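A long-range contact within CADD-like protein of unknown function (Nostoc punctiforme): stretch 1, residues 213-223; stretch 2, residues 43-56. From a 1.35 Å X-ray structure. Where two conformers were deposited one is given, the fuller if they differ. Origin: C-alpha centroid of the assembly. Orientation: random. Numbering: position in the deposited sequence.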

# COMPACT_ATOMS: atom_id res chain seq x y z
N ALA A 213 -1.22 -1.99 13.45
CA ALA A 213 -2.52 -1.40 13.16
C ALA A 213 -2.67 -1.18 11.66
O ALA A 213 -3.75 -1.39 11.09
CB ALA A 213 -2.71 -0.08 13.90
N MSE A 214 -1.60 -0.76 11.01
CA MSE A 214 -1.66 -0.49 9.57
C MSE A 214 -1.86 -1.77 8.77
O MSE A 214 -2.70 -1.82 7.87
CB MSE A 214 -0.40 0.24 9.14
CG MSE A 214 -0.38 0.63 7.69
SE MSE A 214 -1.77 1.90 7.24
CE MSE A 214 -1.07 2.62 5.65
N ILE A 215 -1.06 -2.79 9.04
CA ILE A 215 -1.21 -4.05 8.29
C ILE A 215 -2.55 -4.70 8.56
O ILE A 215 -3.15 -5.29 7.67
CB ILE A 215 0.01 -5.01 8.44
CG1 ILE A 215 0.14 -5.56 9.87
CG2 ILE A 215 1.28 -4.33 7.92
CD1 ILE A 215 1.26 -6.61 10.00
N ASP A 216 -3.06 -4.58 9.79
CA ASP A 216 -4.39 -5.10 10.11
C ASP A 216 -5.45 -4.38 9.28
O ASP A 216 -6.36 -5.01 8.73
CB ASP A 216 -4.71 -4.96 11.60
CG ASP A 216 -4.03 -5.99 12.48
OD1 ASP A 216 -3.56 -7.01 11.98
OD2 ASP A 216 -4.00 -5.75 13.72
N ALA A 217 -5.34 -3.06 9.17
CA ALA A 217 -6.32 -2.27 8.43
C ALA A 217 -6.29 -2.63 6.94
O ALA A 217 -7.34 -2.76 6.28
CB ALA A 217 -6.08 -0.77 8.63
N MSE A 218 -5.10 -2.79 6.42
CA MSE A 218 -4.95 -3.13 5.00
C MSE A 218 -5.51 -4.52 4.73
O MSE A 218 -6.17 -4.75 3.71
CB MSE A 218 -3.50 -3.07 4.60
CG MSE A 218 -2.92 -1.66 4.60
SE MSE A 218 -1.03 -1.59 4.28
CE MSE A 218 -1.04 -2.04 2.42
N GLN A 219 -5.24 -5.46 5.63
CA GLN A 219 -5.79 -6.80 5.45
C GLN A 219 -7.31 -6.84 5.46
O GLN A 219 -7.94 -7.49 4.62
CB GLN A 219 -5.18 -7.78 6.45
CG GLN A 219 -5.91 -9.13 6.44
CD GLN A 219 -5.05 -10.28 6.82
OE1 GLN A 219 -4.03 -10.54 6.20
NE2 GLN A 219 -5.48 -11.02 7.84
N VAL A 220 -7.90 -6.15 6.44
CA VAL A 220 -9.34 -6.03 6.51
C VAL A 220 -9.92 -5.48 5.21
O VAL A 220 -10.91 -5.98 4.70
CB VAL A 220 -9.77 -5.20 7.76
CG1 VAL A 220 -11.19 -4.67 7.61
CG2 VAL A 220 -9.61 -6.06 9.04
N TRP A 221 -9.27 -4.47 4.65
CA TRP A 221 -9.70 -3.88 3.37
C TRP A 221 -9.69 -4.88 2.24
O TRP A 221 -10.67 -5.00 1.50
CB TRP A 221 -8.83 -2.68 3.05
CG TRP A 221 -9.04 -2.02 1.74
CD1 TRP A 221 -10.17 -1.41 1.29
CD2 TRP A 221 -8.03 -1.81 0.75
NE1 TRP A 221 -9.94 -0.87 0.06
CE2 TRP A 221 -8.63 -1.07 -0.29
CE3 TRP A 221 -6.68 -2.16 0.65
CZ2 TRP A 221 -7.91 -0.64 -1.40
CZ3 TRP A 221 -5.96 -1.76 -0.44
CH2 TRP A 221 -6.59 -1.00 -1.47
N TRP A 222 -8.60 -5.62 2.10
CA TRP A 222 -8.55 -6.63 1.04
C TRP A 222 -9.69 -7.64 1.18
O TRP A 222 -10.30 -8.04 0.20
CB TRP A 222 -7.19 -7.35 1.05
CG TRP A 222 -6.12 -6.60 0.32
CD1 TRP A 222 -5.11 -5.86 0.86
CD2 TRP A 222 -6.01 -6.47 -1.09
NE1 TRP A 222 -4.34 -5.29 -0.14
CE2 TRP A 222 -4.89 -5.65 -1.35
CE3 TRP A 222 -6.75 -6.97 -2.17
CZ2 TRP A 222 -4.48 -5.34 -2.63
CZ3 TRP A 222 -6.34 -6.65 -3.44
CH2 TRP A 222 -5.23 -5.85 -3.66
N GLN A 223 -9.96 -8.06 2.41
CA GLN A 223 -11.03 -9.02 2.67
C GLN A 223 -12.38 -8.42 2.30
O GLN A 223 -13.22 -9.06 1.65
CB GLN A 223 -10.99 -9.46 4.13
CG GLN A 223 -9.73 -10.24 4.46
CD GLN A 223 -9.54 -10.53 5.92
OE1 GLN A 223 -9.95 -9.75 6.79
NE2 GLN A 223 -8.88 -11.67 6.21
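Stretch 2 (43-56) YVMQQYSIFPKELV

Both stretches are helical throughout, and both helices extend beyond the residues given here. Stretch 2 is kinked at P52, whose ring nitrogen has no hydrogen to offer the preceding turn. The helices run roughly antiparallel, with a signed crossing angle of 159°. Their axes come no closer than 12.1 Å, and side chains such as W221, W222, Y48 and F51 bridge the gap. The backbones converge toward the C-terminal end of stretch 1: CA to CA is 11.9 Å for M214 and L55, 9.8 Å for M218 and F51, and 8.9 Å for W222 and Y48.

No hydrogen bond crosses the contact; the packing is mainly apolar. The CA-to-CB bond of F51 points toward stretch 1, and the residue meets M214, M218 and W221. M214 CE lies 4.0 Å from F51 CZ and M218 CE 3.5 Å from F51 CE2, both at the ring edge. W221 CH2 approaches F51 CB at 3.7 Å, and the two six-membered rings are oblique, with planes at 54°. M214 CE also reaches L55 CD2 at 3.8 Å.

Y48 packs against both tryptophans. Y48 CD1 is 3.8 Å from W221 CH2 and 3.9 Å from W222 CZ2. The W221 ring edge also nears the backbone of Q47, with W221 CZ2 3.9 Å from Q47 O. V44 ends the row, with V44 CG1 4.0 Å from W222 CZ3.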

# COMPACT_ATOMS: atom_id res chain seq x y z
N TYR A 43 -13.15 -4.06 -10.88
CA TYR A 43 -13.65 -3.30 -9.73
C TYR A 43 -12.61 -3.28 -8.62
O TYR A 43 -12.36 -2.23 -8.02
CB TYR A 43 -14.96 -3.89 -9.20
CG TYR A 43 -15.40 -3.37 -7.87
CD1 TYR A 43 -16.12 -2.19 -7.77
CD2 TYR A 43 -15.03 -4.01 -6.70
CE1 TYR A 43 -16.51 -1.68 -6.53
CE2 TYR A 43 -15.43 -3.52 -5.47
CZ TYR A 43 -16.16 -2.36 -5.38
OH TYR A 43 -16.56 -1.83 -4.17
N VAL A 44 -12.02 -4.43 -8.32
CA VAL A 44 -10.97 -4.47 -7.32
C VAL A 44 -9.83 -3.50 -7.68
O VAL A 44 -9.33 -2.78 -6.83
CB VAL A 44 -10.42 -5.92 -7.12
CG1 VAL A 44 -9.13 -5.91 -6.27
CG2 VAL A 44 -11.51 -6.83 -6.53
N MSE A 45 -9.40 -3.51 -8.94
CA MSE A 45 -8.30 -2.66 -9.38
C MSE A 45 -8.65 -1.18 -9.34
O MSE A 45 -7.81 -0.35 -9.00
CB MSE A 45 -7.82 -3.06 -10.78
CG MSE A 45 -6.98 -4.36 -10.80
SE MSE A 45 -5.52 -4.37 -9.49
CE MSE A 45 -4.77 -2.74 -10.12
N GLN A 46 -9.89 -0.85 -9.65
CA GLN A 46 -10.34 0.53 -9.52
C GLN A 46 -10.24 1.00 -8.08
O GLN A 46 -9.74 2.09 -7.79
CB GLN A 46 -11.78 0.67 -9.97
CG GLN A 46 -12.01 0.51 -11.46
CD GLN A 46 -13.48 0.50 -11.80
OE1 GLN A 46 -14.31 -0.01 -11.05
NE2 GLN A 46 -13.82 1.09 -12.95
N GLN A 47 -10.76 0.20 -7.16
CA GLN A 47 -10.66 0.54 -5.74
C GLN A 47 -9.24 0.55 -5.24
O GLN A 47 -8.84 1.46 -4.49
CB GLN A 47 -11.52 -0.40 -4.90
CG GLN A 47 -12.98 -0.19 -5.14
CD GLN A 47 -13.46 1.21 -4.71
OE1 GLN A 47 -13.13 1.67 -3.62
NE2 GLN A 47 -14.23 1.88 -5.58
N TYR A 48 -8.46 -0.45 -5.63
CA TYR A 48 -7.07 -0.50 -5.21
C TYR A 48 -6.35 0.79 -5.58
O TYR A 48 -5.57 1.32 -4.78
CB TYR A 48 -6.33 -1.70 -5.82
CG TYR A 48 -4.87 -1.56 -5.61
CD1 TYR A 48 -4.29 -1.83 -4.37
CD2 TYR A 48 -4.07 -0.99 -6.60
CE1 TYR A 48 -2.93 -1.60 -4.18
CE2 TYR A 48 -2.74 -0.79 -6.41
CZ TYR A 48 -2.18 -1.07 -5.21
OH TYR A 48 -0.82 -0.83 -5.05
N SER A 49 -6.59 1.29 -6.78
CA SER A 49 -5.86 2.44 -7.27
C SER A 49 -5.95 3.68 -6.37
O SER A 49 -5.07 4.53 -6.40
CB SER A 49 -6.30 2.78 -8.68
OG SER A 49 -7.57 3.40 -8.73
N ILE A 50 -7.02 3.77 -5.59
CA ILE A 50 -7.21 4.90 -4.70
C ILE A 50 -6.12 4.91 -3.64
O ILE A 50 -5.70 5.97 -3.17
CB ILE A 50 -8.61 4.85 -4.07
CG1 ILE A 50 -9.68 5.03 -5.14
CG2 ILE A 50 -8.79 5.90 -2.95
CD1 ILE A 50 -11.10 4.74 -4.71
N PHE A 51 -5.68 3.73 -3.21
CA PHE A 51 -4.77 3.66 -2.10
C PHE A 51 -3.39 4.28 -2.39
O PHE A 51 -2.94 5.13 -1.61
CB PHE A 51 -4.73 2.21 -1.61
CG PHE A 51 -4.09 2.02 -0.26
CD1 PHE A 51 -4.41 2.83 0.81
CD2 PHE A 51 -3.23 0.97 -0.06
CE1 PHE A 51 -3.84 2.61 2.07
CE2 PHE A 51 -2.66 0.76 1.19
CZ PHE A 51 -2.98 1.58 2.24
N PRO A 52 -2.72 3.92 -3.49
CA PRO A 52 -1.48 4.63 -3.78
C PRO A 52 -1.64 6.14 -3.89
O PRO A 52 -0.73 6.88 -3.49
CB PRO A 52 -0.99 4.04 -5.10
CG PRO A 52 -1.94 3.02 -5.49
CD PRO A 52 -2.95 2.81 -4.42
N LYS A 53 -2.76 6.61 -4.42
CA LYS A 53 -2.96 8.06 -4.45
C LYS A 53 -2.94 8.61 -3.03
O LYS A 53 -2.15 9.50 -2.65
CB LYS A 53 -4.30 8.39 -5.10
CG LYS A 53 -4.70 9.87 -4.92
CD LYS A 53 -6.11 10.21 -5.42
CE LYS A 53 -6.46 9.61 -6.77
NZ LYS A 53 -7.07 10.63 -7.68
N GLU A 54 -3.81 8.06 -2.22
CA GLU A 54 -3.97 8.60 -0.89
C GLU A 54 -2.75 8.44 -0.00
O GLU A 54 -2.53 9.25 0.90
CB GLU A 54 -5.20 7.99 -0.24
CG GLU A 54 -6.49 8.36 -0.97
CD GLU A 54 -6.75 9.83 -0.95
OE1 GLU A 54 -6.77 10.45 0.15
OE2 GLU A 54 -6.87 10.40 -2.03
N LEU A 55 -1.96 7.41 -0.25
CA LEU A 55 -0.78 7.18 0.58
C LEU A 55 0.24 8.32 0.49
O LEU A 55 0.99 8.53 1.42
CB LEU A 55 -0.13 5.82 0.29
CG LEU A 55 -0.83 4.58 0.85
CD1 LEU A 55 -0.17 3.35 0.25
CD2 LEU A 55 -0.79 4.58 2.41
N VAL A 56 0.24 9.09 -0.60
CA VAL A 56 1.16 10.23 -0.69
C VAL A 56 0.79 11.25 0.40
O VAL A 56 1.66 11.73 1.14
CB VAL A 56 1.16 10.85 -2.07
CG1 VAL A 56 2.16 11.98 -2.11
CG2 VAL A 56 1.51 9.80 -3.14